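PDB 3US6: histidine-containing Phosphotransfer Protein type 1, MtHPt1 from Medicago truncatula, which probably relays phosphoryl groups from cytokinin sensor histidine kinases to response regulators in plant hormone signalling. Local coordinates for residues A[67-71]-A[72-76]. Residues are numbered along the deposited sequence; the frame is centred on the assembly and turned at random. Where two conformers were deposited one is given.
Sequences QSIDF and KKVDA
Asp70 and Lys73 show how a helix start can be closed by the side chain just before it. OD1 of Asp70 accepts from Lys73 N at 3.1 Å, an N-cap bond in which the donor lies well above the carboxylate plane; chi1 near -175° carries the carboxylate beside the residue's own carbonyl carbon, toward the first turn. Asp70 also starts the helical bonding: its carbonyl O takes Val74 N at 3.0 Å in a nearly straight bond (169° at the hydrogen), and one residue on, Phe71 O receives Asp75 N at 2.9 Å. Close packing lies on the buried flank, where Val74 CG2 rests 3.8 Å from Ile69 CG2 and 3.4 Å from Asp70 O. Within 67-71 itself, Ile69 CB sits over the rim of one face of the Phe71 ring. The other flank is looser and exposed: Lys73 CB lies 3.6 Å from Asp70 CG, but the rest of the chain leads away, leaving NZ 6.1 Å from Asp70 OD2. Helix 71-88, which also carries His79, the predicted phosphorylation site, begins here at one end of the HPt bundle; Val74 packs against helices 41-64 and 91-106, Phe71 touches helices 91-106 and 109-142, and Asp75 forms a salt bridge with Arg101.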
loop_
_atom_site.group_PDB
_atom_site.type_symbol
_atom_site.label_atom_id
_atom_site.label_comp_id
_atom_site.label_asym_id
_atom_site.label_seq_id
_atom_site.Cartn_x
_atom_site.Cartn_y
_atom_site.Cartn_z
ATOM N N GLN A 67 -2.400 -24.460 13.965
ATOM C CA GLN A 67 -3.105 -24.675 15.247
ATOM C C GLN A 67 -2.481 -23.809 16.310
ATOM O O GLN A 67 -3.172 -23.186 17.153
ATOM C CB GLN A 67 -3.003 -26.159 15.650
ATOM C CG GLN A 67 -3.938 -26.692 16.717
ATOM C CD GLN A 67 -3.629 -28.188 17.015
ATOM O OE1 GLN A 67 -2.461 -28.547 17.257
ATOM N NE2 GLN A 67 -4.667 -29.061 16.960
ATOM N N SER A 68 -1.145 -23.759 16.326
ATOM C CA SER A 68 -0.397 -22.923 17.249
ATOM C C SER A 68 0.375 -21.912 16.443
ATOM O O SER A 68 1.161 -22.271 15.582
ATOM C CB SER A 68 0.566 -23.763 18.079
ATOM O OG SER A 68 1.341 -22.940 18.938
ATOM N N ILE A 69 0.138 -20.652 16.684
ATOM C CA ILE A 69 0.830 -19.589 15.952
ATOM C C ILE A 69 2.136 -19.221 16.647
ATOM O O ILE A 69 2.162 -19.029 17.884
ATOM C CB ILE A 69 -0.006 -18.333 15.850
ATOM C CG1 ILE A 69 -1.273 -18.632 15.088
ATOM C CG2 ILE A 69 0.812 -17.270 15.134
ATOM C CD1 ILE A 69 -2.218 -17.407 14.907
ATOM N N ASP A 70 3.227 -19.093 15.889
ATOM C CA ASP A 70 4.475 -18.546 16.399
ATOM C C ASP A 70 4.326 -17.026 16.394
ATOM O O ASP A 70 4.600 -16.355 15.378
ATOM C CB ASP A 70 5.623 -18.914 15.479
ATOM C CG ASP A 70 6.973 -18.489 16.020
ATOM O OD1 ASP A 70 7.083 -17.501 16.806
ATOM O OD2 ASP A 70 7.934 -19.191 15.641
ATOM N N PHE A 71 3.825 -16.466 17.499
ATOM C CA PHE A 71 3.474 -15.045 17.551
ATOM C C PHE A 71 4.675 -14.124 17.396
ATOM O O PHE A 71 4.546 -13.010 16.913
ATOM C CB PHE A 71 2.725 -14.703 18.875
ATOM C CG PHE A 71 1.378 -15.334 18.984
ATOM C CD1 PHE A 71 0.336 -14.893 18.230
ATOM C CD2 PHE A 71 1.177 -16.412 19.842
ATOM C CE1 PHE A 71 -0.888 -15.454 18.300
ATOM C CE2 PHE A 71 -0.081 -17.019 19.907
ATOM C CZ PHE A 71 -1.088 -16.555 19.136
ATOM N N LYS A 72 5.824 -14.562 17.888
ATOM C CA LYS A 72 7.051 -13.800 17.777
ATOM C C LYS A 72 7.440 -13.593 16.311
ATOM O O LYS A 72 7.687 -12.473 15.887
ATOM C CB LYS A 72 8.159 -14.521 18.612
ATOM C CG LYS A 72 9.506 -13.772 18.777
ATOM C CD LYS A 72 10.343 -14.385 19.943
ATOM C CE LYS A 72 11.666 -13.667 20.235
ATOM N NZ LYS A 72 11.488 -12.269 20.740
ATOM N N LYS A 73 7.402 -14.668 15.541
ATOM C CA LYS A 73 7.801 -14.609 14.141
ATOM C C LYS A 73 6.778 -13.803 13.320
ATOM O O LYS A 73 7.140 -12.958 12.488
ATOM C CB LYS A 73 7.990 -16.024 13.592
ATOM C CG LYS A 73 8.494 -16.084 12.166
ATOM C CD LYS A 73 8.945 -17.490 11.760
ATOM C CE LYS A 73 7.851 -18.229 10.983
ATOM N NZ LYS A 73 7.213 -17.430 9.858
ATOM N N VAL A 74 5.501 -14.057 13.596
ATOM C CA VAL A 74 4.429 -13.332 12.934
ATOM C C VAL A 74 4.538 -11.858 13.234
ATOM O O VAL A 74 4.407 -11.020 12.328
ATOM C CB VAL A 74 3.042 -13.902 13.319
ATOM C CG1 VAL A 74 1.960 -12.898 12.933
ATOM C CG2 VAL A 74 2.898 -15.252 12.671
ATOM N N ASP A 75 4.789 -11.514 14.476
ATOM C CA ASP A 75 4.862 -10.111 14.813
ATOM C C ASP A 75 6.022 -9.446 14.093
ATOM O O ASP A 75 5.898 -8.313 13.607
ATOM C CB ASP A 75 5.080 -9.914 16.301
ATOM C CG ASP A 75 5.121 -8.459 16.655
ATOM O OD1 ASP A 75 4.084 -7.782 16.481
ATOM O OD2 ASP A 75 6.202 -8.005 17.022
ATOM N N ALA A 76 7.127 -10.138 13.929
ATOM C CA ALA A 76 8.261 -9.519 13.254
ATOM C C ALA A 76 7.934 -9.281 11.759
ATOM O O ALA A 76 8.295 -8.263 11.204
ATOM C CB ALA A 76 9.492 -10.413 13.404
#